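Local coordinates for protein EDTA monooxygenase (EDTA-degrading bacterium BNC1, PDB 5DQP) that probably oxidises the metal chelator EDTA with molecular oxygen, using reduced FMN made available by a partner flavin reductase, at residues F33-S41 against L78-V86; R40-I50 against P389-V400. All coordinates share one frame; numbering follows the deposited sequence.

Contact 1: F33-S41 against L78-V86; sequences FDLENYIRS and LAAAITGRV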
ATOM      1  N   PHE A  33      15.031   5.786   1.099  1.00 22.50           N
ATOM      2  CA  PHE A  33      14.457   4.590   1.693  1.00 18.84           C
ATOM      3  C   PHE A  33      13.979   4.814   3.121  1.00 18.65           C
ATOM      4  O   PHE A  33      13.687   3.846   3.828  1.00 20.96           O
ATOM      5  CB  PHE A  33      15.477   3.455   1.634  1.00 17.57           C
ATOM      6  CG  PHE A  33      15.991   3.181   0.237  1.00 22.15           C
ATOM      7  CD1 PHE A  33      15.134   2.694  -0.745  1.00 20.73           C
ATOM      8  CD2 PHE A  33      17.321   3.432  -0.091  1.00 18.81           C
ATOM      9  CE1 PHE A  33      15.591   2.445  -2.023  1.00 19.57           C
ATOM     10  CE2 PHE A  33      17.791   3.192  -1.371  1.00 20.52           C
ATOM     11  CZ  PHE A  33      16.920   2.694  -2.338  1.00 21.04           C
ATOM     12  N   ASP A  34      13.873   6.066   3.550  1.00 20.53           N
ATOM     13  CA  ASP A  34      13.517   6.417   4.916  1.00 22.86           C
ATOM     14  C   ASP A  34      12.160   7.115   4.912  1.00 21.55           C
ATOM     15  O   ASP A  34      11.986   8.137   4.242  1.00 20.82           O
ATOM     16  CB  ASP A  34      14.594   7.315   5.524  1.00 25.70           C
ATOM     17  CG  ASP A  34      14.239   7.789   6.939  1.00 37.26           C
ATOM     18  OD1 ASP A  34      13.279   7.265   7.549  1.00 34.39           O
ATOM     19  OD2 ASP A  34      14.938   8.685   7.457  1.00 45.55           O
ATOM     20  N   LEU A  35      11.208   6.572   5.667  1.00 20.77           N
ATOM     21  CA  LEU A  35       9.885   7.178   5.738  1.00 23.24           C
ATOM     22  C   LEU A  35       9.968   8.660   6.107  1.00 24.21           C
ATOM     23  O   LEU A  35       9.214   9.489   5.572  1.00 18.94           O
ATOM     24  CB  LEU A  35       9.016   6.415   6.745  1.00 18.52           C
ATOM     25  CG  LEU A  35       7.630   7.001   7.031  1.00 20.81           C
ATOM     26  CD1 LEU A  35       6.774   7.073   5.719  1.00 18.55           C
ATOM     27  CD2 LEU A  35       6.950   6.179   8.157  1.00 18.42           C
ATOM     28  N   GLU A  36      10.878   9.016   7.017  1.00 21.87           N
ATOM     29  CA  GLU A  36      10.973  10.407   7.455  1.00 24.23           C
ATOM     30  C   GLU A  36      11.338  11.339   6.310  1.00 24.90           C
ATOM     31  O   GLU A  36      10.947  12.512   6.322  1.00 26.96           O
ATOM     32  CB  GLU A  36      11.979  10.536   8.595  1.00 31.10           C
ATOM     33  CG  GLU A  36      11.553   9.795   9.873  1.00 49.69           C
ATOM     34  CD  GLU A  36      10.159  10.193  10.371  1.00 48.87           C
ATOM     35  OE1 GLU A  36       9.833  11.409  10.330  1.00 41.95           O
ATOM     36  OE2 GLU A  36       9.396   9.289  10.798  1.00 51.63           O
ATOM     37  N   ASN A  37      12.069  10.848   5.309  1.00 22.68           N
ATOM     38  CA  ASN A  37      12.301  11.651   4.115  1.00 22.68           C
ATOM     39  C   ASN A  37      10.980  12.090   3.488  1.00 21.59           C
ATOM     40  O   ASN A  37      10.864  13.211   2.992  1.00 23.79           O
ATOM     41  CB  ASN A  37      13.135  10.856   3.108  1.00 24.14           C
ATOM     42  CG  ASN A  37      13.432  11.634   1.834  1.00 27.12           C
ATOM     43  OD1 ASN A  37      14.221  12.574   1.845  1.00 26.19           O
ATOM     44  ND2 ASN A  37      12.822  11.213   0.713  1.00 27.59           N
ATOM     45  N   TYR A  38       9.982  11.212   3.473  1.00 19.47           N
ATOM     46  CA  TYR A  38       8.705  11.579   2.868  1.00 21.82           C
ATOM     47  C   TYR A  38       7.820  12.338   3.841  1.00 21.89           C
ATOM     48  O   TYR A  38       7.087  13.240   3.425  1.00 19.91           O
ATOM     49  CB  TYR A  38       8.005  10.323   2.335  1.00 20.37           C
ATOM     50  CG  TYR A  38       8.919   9.627   1.357  1.00 21.55           C
ATOM     51  CD1 TYR A  38       8.946  10.013   0.013  1.00 19.44           C
ATOM     52  CD2 TYR A  38       9.793   8.638   1.782  1.00 17.36           C
ATOM     53  CE1 TYR A  38       9.813   9.426  -0.884  1.00 22.98           C
ATOM     54  CE2 TYR A  38      10.666   8.024   0.894  1.00 21.26           C
ATOM     55  CZ  TYR A  38      10.681   8.438  -0.443  1.00 23.32           C
ATOM     56  OH  TYR A  38      11.548   7.852  -1.337  1.00 22.80           O
ATOM     57  N   ILE A  39       7.889  12.013   5.134  1.00 20.59           N
ATOM     58  CA  ILE A  39       7.149  12.798   6.117  1.00 24.83           C
ATOM     59  C   ILE A  39       7.578  14.253   6.034  1.00 22.82           C
ATOM     60  O   ILE A  39       6.742  15.166   6.014  1.00 22.05           O
ATOM     61  CB  ILE A  39       7.352  12.244   7.543  1.00 24.90           C
ATOM     62  CG1 ILE A  39       6.937  10.773   7.643  1.00 24.90           C
ATOM     63  CG2 ILE A  39       6.568  13.089   8.564  1.00 20.44           C
ATOM     64  CD1 ILE A  39       5.519  10.506   7.225  1.00 18.42           C
ATOM     65  N   ARG A  40       8.896  14.489   6.012  1.00 22.17           N
ATOM     66  CA  ARG A  40       9.402  15.850   5.938  1.00 26.17           C
ATOM     67  C   ARG A  40       8.791  16.591   4.752  1.00 25.73           C
ATOM     68  O   ARG A  40       8.307  17.721   4.891  1.00 21.20           O
ATOM     69  CB  ARG A  40      10.929  15.836   5.864  1.00 25.31           C
ATOM     70  CG  ARG A  40      11.600  17.228   5.857  1.00 40.27           C
ATOM     71  CD  ARG A  40      13.073  17.117   6.358  1.00 57.70           C
ATOM     72  NE  ARG A  40      13.926  18.244   5.965  1.00 52.70           N
ATOM     73  CZ  ARG A  40      15.246  18.302   6.166  1.00 62.46           C
ATOM     74  NH1 ARG A  40      15.888  17.295   6.762  1.00 51.99           N
ATOM     75  NH2 ARG A  40      15.938  19.370   5.755  1.00 43.29           N
ATOM     76  N   SER A  41       8.767  15.952   3.581  1.00 19.51           N
ATOM     77  CA  SER A  41       8.227  16.632   2.409  1.00 20.83           C
ATOM     78  C   SER A  41       6.724  16.805   2.509  1.00 21.00           C
ATOM     79  O   SER A  41       6.183  17.825   2.061  1.00 19.96           O
ATOM     80  CB  SER A  41       8.572  15.864   1.139  1.00 21.39           C
ATOM     81  OG  SER A  41       9.904  16.127   0.797  1.00 22.62           O
ATOM     82  N   LEU A  78       3.414   3.504   0.635  1.00 17.66           N
ATOM     83  CA  LEU A  78       3.972   4.790   1.061  1.00 15.75           C
ATOM     84  C   LEU A  78       2.864   5.786   1.419  1.00 17.29           C
ATOM     85  O   LEU A  78       2.922   6.441   2.464  1.00 17.13           O
ATOM     86  CB  LEU A  78       4.906   5.350  -0.033  1.00 12.49           C
ATOM     87  CG  LEU A  78       5.801   6.550   0.258  1.00 21.01           C
ATOM     88  CD1 LEU A  78       6.485   6.419   1.618  1.00 13.95           C
ATOM     89  CD2 LEU A  78       6.833   6.773  -0.879  1.00 18.74           C
ATOM     90  N   ALA A  79       1.837   5.919   0.572  1.00 17.88           N
ATOM     91  CA  ALA A  79       0.783   6.881   0.887  1.00 19.05           C
ATOM     92  C   ALA A  79       0.032   6.516   2.177  1.00 20.11           C
ATOM     93  O   ALA A  79      -0.428   7.405   2.909  1.00 19.34           O
ATOM     94  CB  ALA A  79      -0.185   6.989  -0.285  1.00 18.46           C
ATOM     95  N   ALA A  80      -0.108   5.222   2.469  1.00 16.05           N
ATOM     96  CA  ALA A  80      -0.723   4.813   3.734  1.00 19.48           C
ATOM     97  C   ALA A  80       0.125   5.222   4.934  1.00 17.14           C
ATOM     98  O   ALA A  80      -0.412   5.655   5.959  1.00 16.86           O
ATOM     99  CB  ALA A  80      -0.951   3.297   3.743  1.00 16.98           C
ATOM    100  N   ALA A  81       1.449   5.058   4.846  1.00 19.93           N
ATOM    101  CA  ALA A  81       2.313   5.402   5.980  1.00 17.98           C
ATOM    102  C   ALA A  81       2.390   6.908   6.164  1.00 20.01           C
ATOM    103  O   ALA A  81       2.262   7.413   7.286  1.00 20.89           O
ATOM    104  CB  ALA A  81       3.716   4.823   5.780  1.00 17.42           C
ATOM    105  N   ILE A  82       2.563   7.643   5.070  1.00 15.96           N
ATOM    106  CA  ILE A  82       2.558   9.104   5.143  1.00 17.14           C
ATOM    107  C   ILE A  82       1.284   9.615   5.811  1.00 23.18           C
ATOM    108  O   ILE A  82       1.336  10.393   6.771  1.00 21.60           O
ATOM    109  CB  ILE A  82       2.705   9.726   3.743  1.00 18.51           C
ATOM    110  CG1 ILE A  82       4.063   9.372   3.120  1.00 19.14           C
ATOM    111  CG2 ILE A  82       2.520  11.255   3.857  1.00 14.69           C
ATOM    112  CD1 ILE A  82       4.261   9.968   1.653  1.00 14.95           C
ATOM    113  N   THR A  83       0.120   9.269   5.253  1.00 19.95           N
ATOM    114  CA  THR A  83      -1.109   9.866   5.772  1.00 22.89           C
ATOM    115  C   THR A  83      -1.509   9.291   7.121  1.00 23.97           C
ATOM    116  O   THR A  83      -2.259   9.947   7.853  1.00 26.33           O
ATOM    117  CB  THR A  83      -2.268   9.741   4.775  1.00 23.73           C
ATOM    118  OG1 THR A  83      -2.562   8.363   4.524  1.00 21.51           O
ATOM    119  CG2 THR A  83      -1.901  10.471   3.448  1.00 23.57           C
ATOM    120  N   GLY A  84      -0.996   8.114   7.491  1.00 26.36           N
ATOM    121  CA  GLY A  84      -1.129   7.685   8.872  1.00 21.27           C
ATOM    122  C   GLY A  84      -0.531   8.680   9.845  1.00 28.02           C
ATOM    123  O   GLY A  84      -0.968   8.768  10.991  1.00 29.83           O
ATOM    124  N   ARG A  85       0.454   9.459   9.391  1.00 24.98           N
ATOM    125  CA  ARG A  85       1.255  10.352  10.217  1.00 27.77           C
ATOM    126  C   ARG A  85       0.972  11.830   9.976  1.00 27.80           C
ATOM    127  O   ARG A  85       0.968  12.618  10.924  1.00 35.06           O
ATOM    128  CB  ARG A  85       2.749  10.088   9.970  1.00 27.86           C
ATOM    129  CG  ARG A  85       3.663  11.193  10.521  1.00 41.37           C
ATOM    130  CD  ARG A  85       4.245  10.825  11.879  1.00 36.31           C
ATOM    131  NE  ARG A  85       4.917   9.530  11.790  1.00 38.46           N
ATOM    132  CZ  ARG A  85       6.231   9.353  11.715  1.00 37.23           C
ATOM    133  NH1 ARG A  85       6.721   8.124  11.628  1.00 34.23           N
ATOM    134  NH2 ARG A  85       7.055  10.397  11.739  1.00 42.34           N
ATOM    135  N   VAL A  86       0.740  12.238   8.740  1.00 22.30           N
ATOM    136  CA  VAL A  86       0.543  13.639   8.377  1.00 25.66           C
ATOM    137  C   VAL A  86      -0.941  13.851   8.085  1.00 21.98           C
ATOM    138  O   VAL A  86      -1.470  13.238   7.155  1.00 22.16           O
ATOM    139  CB  VAL A  86       1.406  14.015   7.168  1.00 26.48           C
ATOM    140  CG1 VAL A  86       1.304  15.504   6.869  1.00 24.73           C
ATOM    141  CG2 VAL A  86       2.878  13.583   7.410  1.00 23.71           C
TER
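Arg85 reaches over Ile39 to grip Glu36, joining helix 35-41 to helix 78-85, whose axes cross at -58°. Its CG points away from its own backbone N (chi1 166°), and bends at chi2 and chi3 steer the chain across Ile39 toward Glu36. CB and CG press on Ile39 CD1, with CG 3.8 Å from that methyl. NE turns to the second subunit and bonds to the backbone O of Gly84 there. Ile39 CG1 lies over one guanidinium face, while Glu36 OE2 comes to its edge: NH2 donates to the syn lone pair of OE2 at 2.8 Å, and NH1 adds a weak bond to the same oxygen. The carboxylate and guanidinium planes are 22° apart, with OE2 a little to one side of the guanidinium plane. An alanine in place of Arg85 would probably leave the Glu36 carboxylate without its charged mate and uncover Ile39.

Beside this, Leu35 is a knob among Leu78, Ala81, Ile82 and Arg85; small Ala81 admits it, with CB 3.8 Å from Leu35 CD1. Leu78 CD2 sits over the centre of the Tyr38 ring in a CH-pi contact, 4.0 Å from the centroid, while the Tyr38 hydroxyl bonds to Ile32 O. The contact thus combines a greasy interior with a charged pair at its more exposed margin, where the long arginine serves both and also ties the two subunits together.

Contact 2: R40-I50 against P389-V400; sequences RSAEIARRGRI and PDALEIFVDQVV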
ATOM      1  N   ARG A  40       8.896  14.489   6.012  1.00 22.17           N
ATOM      2  CA  ARG A  40       9.402  15.850   5.938  1.00 26.17           C
ATOM      3  C   ARG A  40       8.791  16.591   4.752  1.00 25.73           C
ATOM      4  O   ARG A  40       8.307  17.721   4.891  1.00 21.20           O
ATOM      5  CB  ARG A  40      10.929  15.836   5.864  1.00 25.31           C
ATOM      6  CG  ARG A  40      11.600  17.228   5.857  1.00 40.27           C
ATOM      7  CD  ARG A  40      13.073  17.117   6.358  1.00 57.70           C
ATOM      8  NE  ARG A  40      13.926  18.244   5.965  1.00 52.70           N
ATOM      9  CZ  ARG A  40      15.246  18.302   6.166  1.00 62.46           C
ATOM     10  NH1 ARG A  40      15.888  17.295   6.762  1.00 51.99           N
ATOM     11  NH2 ARG A  40      15.938  19.370   5.755  1.00 43.29           N
ATOM     12  N   SER A  41       8.767  15.952   3.581  1.00 19.51           N
ATOM     13  CA  SER A  41       8.227  16.632   2.409  1.00 20.83           C
ATOM     14  C   SER A  41       6.724  16.805   2.509  1.00 21.00           C
ATOM     15  O   SER A  41       6.183  17.825   2.061  1.00 19.96           O
ATOM     16  CB  SER A  41       8.572  15.864   1.139  1.00 21.39           C
ATOM     17  OG  SER A  41       9.904  16.127   0.797  1.00 22.62           O
ATOM     18  N   ALA A  42       6.018  15.808   3.062  1.00 20.06           N
ATOM     19  CA  ALA A  42       4.567  15.945   3.121  1.00 20.76           C
ATOM     20  C   ALA A  42       4.165  17.008   4.137  1.00 20.76           C
ATOM     21  O   ALA A  42       3.180  17.720   3.925  1.00 17.19           O
ATOM     22  CB  ALA A  42       3.901  14.597   3.438  1.00 14.76           C
ATOM     23  N   GLU A  43       4.918  17.126   5.240  1.00 20.67           N
ATOM     24  CA  GLU A  43       4.656  18.174   6.230  1.00 21.68           C
ATOM     25  C   GLU A  43       4.993  19.565   5.683  1.00 22.27           C
ATOM     26  O   GLU A  43       4.350  20.553   6.058  1.00 22.05           O
ATOM     27  CB  GLU A  43       5.441  17.900   7.518  1.00 22.10           C
ATOM     28  CG  GLU A  43       4.863  16.808   8.460  1.00 32.21           C
ATOM     29  CD  GLU A  43       3.605  17.232   9.284  1.00 48.23           C
ATOM     30  OE1 GLU A  43       3.174  16.426  10.150  1.00 42.03           O
ATOM     31  OE2 GLU A  43       3.043  18.344   9.080  1.00 41.18           O
ATOM     32  N   ILE A  44       5.990  19.676   4.800  1.00 15.66           N
ATOM     33  CA  ILE A  44       6.217  20.951   4.124  1.00 20.22           C
ATOM     34  C   ILE A  44       5.029  21.301   3.228  1.00 18.63           C
ATOM     35  O   ILE A  44       4.536  22.433   3.242  1.00 20.13           O
ATOM     36  CB  ILE A  44       7.541  20.917   3.340  1.00 23.77           C
ATOM     37  CG1 ILE A  44       8.729  20.978   4.311  1.00 20.37           C
ATOM     38  CG2 ILE A  44       7.602  22.055   2.296  1.00 19.73           C
ATOM     39  CD1 ILE A  44      10.058  20.573   3.647  1.00 24.22           C
ATOM     40  N   ALA A  45       4.550  20.342   2.431  1.00 19.37           N
ATOM     41  CA  ALA A  45       3.395  20.623   1.581  1.00 19.92           C
ATOM     42  C   ALA A  45       2.162  20.946   2.422  1.00 17.69           C
ATOM     43  O   ALA A  45       1.368  21.826   2.066  1.00 20.27           O
ATOM     44  CB  ALA A  45       3.131  19.436   0.643  1.00 18.23           C
ATOM     45  N   ARG A  46       1.994  20.262   3.554  1.00 20.39           N
ATOM     46  CA  ARG A  46       0.858  20.547   4.436  1.00 22.70           C
ATOM     47  C   ARG A  46       0.907  21.977   4.965  1.00 21.75           C
ATOM     48  O   ARG A  46      -0.114  22.679   4.984  1.00 19.35           O
ATOM     49  CB  ARG A  46       0.843  19.555   5.597  1.00 21.35           C
ATOM     50  CG  ARG A  46      -0.384  19.643   6.507  1.00 26.06           C
ATOM     51  CD  ARG A  46      -0.101  18.866   7.801  1.00 32.39           C
ATOM     52  NE  ARG A  46      -0.972  19.296   8.876  1.00 37.56           N
ATOM     53  CZ  ARG A  46      -0.782  20.394   9.597  1.00 50.09           C
ATOM     54  NH1 ARG A  46       0.259  21.187   9.355  1.00 37.74           N
ATOM     55  NH2 ARG A  46      -1.644  20.701  10.560  1.00 64.50           N
ATOM     56  N   ARG A  47       2.094  22.426   5.382  1.00 18.49           N
ATOM     57  CA  ARG A  47       2.269  23.809   5.829  1.00 24.97           C
ATOM     58  C   ARG A  47       1.914  24.815   4.726  1.00 23.37           C
ATOM     59  O   ARG A  47       1.357  25.880   5.019  1.00 23.52           O
ATOM     60  CB  ARG A  47       3.704  24.024   6.323  1.00 20.21           C
ATOM     61  CG  ARG A  47       4.049  25.493   6.613  1.00 29.45           C
ATOM     62  CD  ARG A  47       5.446  25.646   7.220  1.00 30.96           C
ATOM     63  NE  ARG A  47       6.493  25.846   6.209  1.00 31.44           N
ATOM     64  CZ  ARG A  47       7.491  25.000   5.982  1.00 28.97           C
ATOM     65  NH1 ARG A  47       7.601  23.887   6.699  1.00 30.74           N
ATOM     66  NH2 ARG A  47       8.391  25.272   5.046  1.00 33.09           N
ATOM     67  N   GLY A  48       2.176  24.482   3.463  1.00 18.63           N
ATOM     68  CA  GLY A  48       1.742  25.313   2.356  1.00 17.51           C
ATOM     69  C   GLY A  48       0.294  25.179   1.945  1.00 23.19           C
ATOM     70  O   GLY A  48      -0.144  25.897   1.035  1.00 21.03           O
ATOM     71  N   ARG A  49      -0.475  24.299   2.597  1.00 18.32           N
ATOM     72  CA  ARG A  49      -1.840  23.966   2.170  1.00 18.81           C
ATOM     73  C   ARG A  49      -1.891  23.375   0.760  1.00 20.61           C
ATOM     74  O   ARG A  49      -2.899  23.506   0.055  1.00 14.22           O
ATOM     75  CB  ARG A  49      -2.768  25.180   2.238  1.00 21.01           C
ATOM     76  CG  ARG A  49      -2.746  25.932   3.546  1.00 21.85           C
ATOM     77  CD  ARG A  49      -2.920  25.016   4.754  1.00 23.01           C
ATOM     78  NE  ARG A  49      -2.832  25.795   5.990  1.00 29.22           N
ATOM     79  CZ  ARG A  49      -2.105  25.470   7.052  1.00 33.28           C
ATOM     80  NH1 ARG A  49      -1.368  24.362   7.069  1.00 24.47           N
ATOM     81  NH2 ARG A  49      -2.126  26.264   8.114  1.00 37.55           N
ATOM     82  N   ILE A  50      -0.810  22.740   0.307  1.00 20.62           N
ATOM     83  CA  ILE A  50      -0.896  22.012  -0.951  1.00 17.04           C
ATOM     84  C   ILE A  50      -2.076  21.056  -0.864  1.00 19.44           C
ATOM     85  O   ILE A  50      -2.356  20.491   0.198  1.00 17.74           O
ATOM     86  CB  ILE A  50       0.428  21.283  -1.242  1.00 16.36           C
ATOM     87  CG1 ILE A  50       1.585  22.290  -1.324  1.00 16.37           C
ATOM     88  CG2 ILE A  50       0.349  20.516  -2.550  1.00 18.95           C
ATOM     89  CD1 ILE A  50       1.341  23.525  -2.200  1.00 18.68           C
ATOM     90  N   PRO A 389      13.732  17.465   0.082  1.00 23.40           N
ATOM     91  CA  PRO A 389      12.631  18.419   0.241  1.00 27.02           C
ATOM     92  C   PRO A 389      12.975  19.863  -0.125  1.00 27.41           C
ATOM     93  O   PRO A 389      12.049  20.683  -0.209  1.00 25.18           O
ATOM     94  CB  PRO A 389      12.306  18.323   1.739  1.00 28.33           C
ATOM     95  CG  PRO A 389      13.557  17.906   2.366  1.00 36.96           C
ATOM     96  CD  PRO A 389      14.203  16.956   1.384  1.00 26.26           C
ATOM     97  N   ASP A 390      14.269  20.142  -0.348  1.00 24.43           N
ATOM     98  CA  ASP A 390      14.774  21.517  -0.333  1.00 26.03           C
ATOM     99  C   ASP A 390      13.994  22.426  -1.273  1.00 20.49           C
ATOM    100  O   ASP A 390      13.612  23.536  -0.887  1.00 24.80           O
ATOM    101  CB  ASP A 390      16.275  21.557  -0.686  1.00 25.72           C
ATOM    102  CG  ASP A 390      17.165  20.824   0.353  1.00 32.36           C
ATOM    103  OD1 ASP A 390      16.714  19.805   0.917  1.00 32.81           O
ATOM    104  OD2 ASP A 390      18.324  21.247   0.595  1.00 31.32           O
ATOM    105  N   ALA A 391      13.765  21.990  -2.525  1.00 19.09           N
ATOM    106  CA  ALA A 391      13.127  22.885  -3.498  1.00 19.97           C
ATOM    107  C   ALA A 391      11.635  23.010  -3.257  1.00 22.28           C
ATOM    108  O   ALA A 391      11.044  24.051  -3.562  1.00 21.81           O
ATOM    109  CB  ALA A 391      13.371  22.432  -4.935  1.00 18.38           C
ATOM    110  N   LEU A 392      11.000  21.986  -2.693  1.00 19.77           N
ATOM    111  CA  LEU A 392       9.608  22.178  -2.324  1.00 22.09           C
ATOM    112  C   LEU A 392       9.507  23.143  -1.157  1.00 18.04           C
ATOM    113  O   LEU A 392       8.558  23.922  -1.075  1.00 19.79           O
ATOM    114  CB  LEU A 392       8.948  20.842  -1.999  1.00 17.57           C
ATOM    115  CG  LEU A 392       7.454  20.823  -1.702  1.00 16.72           C
ATOM    116  CD1 LEU A 392       6.712  21.380  -2.913  1.00 16.16           C
ATOM    117  CD2 LEU A 392       7.064  19.371  -1.417  1.00 22.14           C
ATOM    118  N   GLU A 393      10.477  23.110  -0.250  1.00 22.47           N
ATOM    119  CA  GLU A 393      10.484  24.064   0.858  1.00 23.87           C
ATOM    120  C   GLU A 393      10.561  25.506   0.339  1.00 23.84           C
ATOM    121  O   GLU A 393       9.831  26.394   0.807  1.00 17.78           O
ATOM    122  CB  GLU A 393      11.651  23.713   1.794  1.00 22.24           C
ATOM    123  CG  GLU A 393      11.728  24.474   3.119  1.00 31.49           C
ATOM    124  CD  GLU A 393      12.733  23.845   4.110  1.00 41.26           C
ATOM    125  OE1 GLU A 393      13.284  22.740   3.837  1.00 36.71           O
ATOM    126  OE2 GLU A 393      12.976  24.469   5.170  1.00 52.89           O
ATOM    127  N   ILE A 394      11.410  25.745  -0.662  1.00 23.81           N
ATOM    128  CA  ILE A 394      11.476  27.058  -1.308  1.00 17.80           C
ATOM    129  C   ILE A 394      10.133  27.421  -1.931  1.00 18.76           C
ATOM    130  O   ILE A 394       9.655  28.553  -1.794  1.00 21.47           O
ATOM    131  CB  ILE A 394      12.596  27.073  -2.368  1.00 21.31           C
ATOM    132  CG1 ILE A 394      13.952  26.807  -1.722  1.00 27.09           C
ATOM    133  CG2 ILE A 394      12.632  28.413  -3.124  1.00 21.93           C
ATOM    134  CD1 ILE A 394      14.351  27.845  -0.700  1.00 34.25           C
ATOM    135  N   PHE A 395       9.542  26.501  -2.703  1.00 19.26           N
ATOM    136  CA  PHE A 395       8.253  26.804  -3.312  1.00 20.21           C
ATOM    137  C   PHE A 395       7.212  27.155  -2.243  1.00 18.81           C
ATOM    138  O   PHE A 395       6.540  28.191  -2.323  1.00 21.86           O
ATOM    139  CB  PHE A 395       7.781  25.629  -4.172  1.00 20.78           C
ATOM    140  CG  PHE A 395       6.576  25.953  -4.995  1.00 22.17           C
ATOM    141  CD1 PHE A 395       5.307  25.866  -4.445  1.00 18.59           C
ATOM    142  CD2 PHE A 395       6.713  26.403  -6.302  1.00 20.24           C
ATOM    143  CE1 PHE A 395       4.184  26.193  -5.179  1.00 19.05           C
ATOM    144  CE2 PHE A 395       5.611  26.720  -7.049  1.00 21.33           C
ATOM    145  CZ  PHE A 395       4.330  26.616  -6.482  1.00 17.33           C
ATOM    146  N   VAL A 396       7.102  26.330  -1.204  1.00 20.47           N
ATOM    147  CA  VAL A 396       6.097  26.569  -0.165  1.00 17.21           C
ATOM    148  C   VAL A 396       6.403  27.838   0.639  1.00 20.93           C
ATOM    149  O   VAL A 396       5.490  28.553   1.074  1.00 18.53           O
ATOM    150  CB  VAL A 396       5.996  25.338   0.760  1.00 21.45           C
ATOM    151  CG1 VAL A 396       5.341  25.734   2.093  1.00 21.41           C
ATOM    152  CG2 VAL A 396       5.233  24.194   0.083  1.00 21.14           C
ATOM    153  N   ASP A 397       7.679  28.117   0.898  1.00 19.84           N
ATOM    154  CA  ASP A 397       8.021  29.285   1.699  1.00 21.26           C
ATOM    155  C   ASP A 397       7.884  30.586   0.923  1.00 22.43           C
ATOM    156  O   ASP A 397       7.645  31.632   1.523  1.00 19.17           O
ATOM    157  CB  ASP A 397       9.466  29.217   2.201  1.00 19.87           C
ATOM    158  CG  ASP A 397       9.685  28.178   3.296  1.00 37.47           C
ATOM    159  OD1 ASP A 397       8.686  27.715   3.903  1.00 32.56           O
ATOM    160  OD2 ASP A 397      10.880  27.855   3.548  1.00 31.93           O
ATOM    161  N   GLN A 398       8.094  30.568  -0.388  1.00 15.85           N
ATOM    162  CA  GLN A 398       8.233  31.823  -1.116  1.00 18.99           C
ATOM    163  C   GLN A 398       7.246  32.004  -2.257  1.00 16.58           C
ATOM    164  O   GLN A 398       6.922  33.138  -2.578  1.00 22.13           O
ATOM    165  CB  GLN A 398       9.671  31.965  -1.639  1.00 20.69           C
ATOM    166  CG  GLN A 398      10.678  31.859  -0.468  1.00 22.67           C
ATOM    167  CD  GLN A 398      12.132  31.937  -0.885  1.00 28.00           C
ATOM    168  OE1 GLN A 398      12.504  32.776  -1.702  1.00 28.66           O
ATOM    169  NE2 GLN A 398      12.972  31.076  -0.301  1.00 27.25           N
ATOM    170  N   VAL A 399       6.754  30.941  -2.875  1.00 19.36           N
ATOM    171  CA  VAL A 399       5.767  31.110  -3.941  1.00 17.07           C
ATOM    172  C   VAL A 399       4.349  31.075  -3.385  1.00 19.29           C
ATOM    173  O   VAL A 399       3.541  31.970  -3.637  1.00 17.69           O
ATOM    174  CB  VAL A 399       5.972  30.033  -5.032  1.00 22.01           C
ATOM    175  CG1 VAL A 399       4.845  30.113  -6.090  1.00 19.68           C
ATOM    176  CG2 VAL A 399       7.366  30.154  -5.680  1.00 16.60           C
ATOM    177  N   VAL A 400       4.033  30.041  -2.599  1.00 19.23           N
ATOM    178  CA  VAL A 400       2.697  29.916  -2.029  1.00 15.30           C
ATOM    179  C   VAL A 400       2.226  31.202  -1.329  1.00 14.00           C
ATOM    180  O   VAL A 400       1.102  31.641  -1.594  1.00 18.07           O
ATOM    181  CB  VAL A 400       2.616  28.668  -1.149  1.00 21.16           C
ATOM    182  CG1 VAL A 400       1.402  28.686  -0.217  1.00 16.44           C
ATOM    183  CG2 VAL A 400       2.586  27.421  -2.061  1.00 14.11           C
TER
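Ile44 packs on Leu392, Glu393 and Val396 of helix 390-400 and on Pro389 just before it, the two helix axes running 9.3 Å apart and only 8° from parallel. Its two branches divide the work. With CG1 set beside the backbone N (chi1 -73°) and chi2 extended, CD1 reaches Pro389 CB at 3.7 Å, whereas CG2 lies against Glu393 CA and Val396 CG2. Pro389, which follows a cis peptide bond, presents a compact ring: its CB also meets Ser41 OG, and its CG lies 3.6 Å from Arg40 NE.

Both methyls of Val396 meet the carbonyl O of Ile44 in the last turn of helix 40-47. CG1, directed away from its own backbone N, also approaches Gly48 CA at 3.6 Å; a side chain on Gly48 would collide with Val396 CG2, so glycine suits this place. Arg49 then takes positive phi (60°) in a Schellman motif that closes the helix. Ile50, just beyond, turns CD1 to Val400 CG2 at 4.1 Å.

On the more exposed side, Arg47 runs straight to a bend at chi3, which delivers NH2 to Asp397. Arg47 NH2 donates to Asp397 OD1 at 2.7 Å, on the syn side and in a fairly straight bond, the oxygen near the guanidinium plane, while the aliphatic CG of Glu393 also lies at the edge. Strands 7-11 and 380-383, which precede these helices, are parallel neighbours, so the contact pairs the first and last outer helices where a TIM barrel closes, as in the luciferase-like family.

In the fold
Helix 35-47 serves both contacts: its first turns meet 78-86 in contact 1, and its later turns meet 389-400 in contact 2, with the centres 14 Å apart. They also touch directly, for Ile82 CG2 of contact 1 is 3.6 Å from Ala42 CB, and Val86 packs on Glu43 and Arg46. One helix is thereby flanked by two others around the barrel. Contact 1 borders the second subunit, where Leu35 and Leu78 pack on its Leu115, whereas no other chain touches contact 2. The side chain of Leu78 lies about 9 Å from that of Asp57 and about 11 Å from that of Thr94, both predicted to bind FMN; contact 2 lies away from the predicted FMN-binding residues.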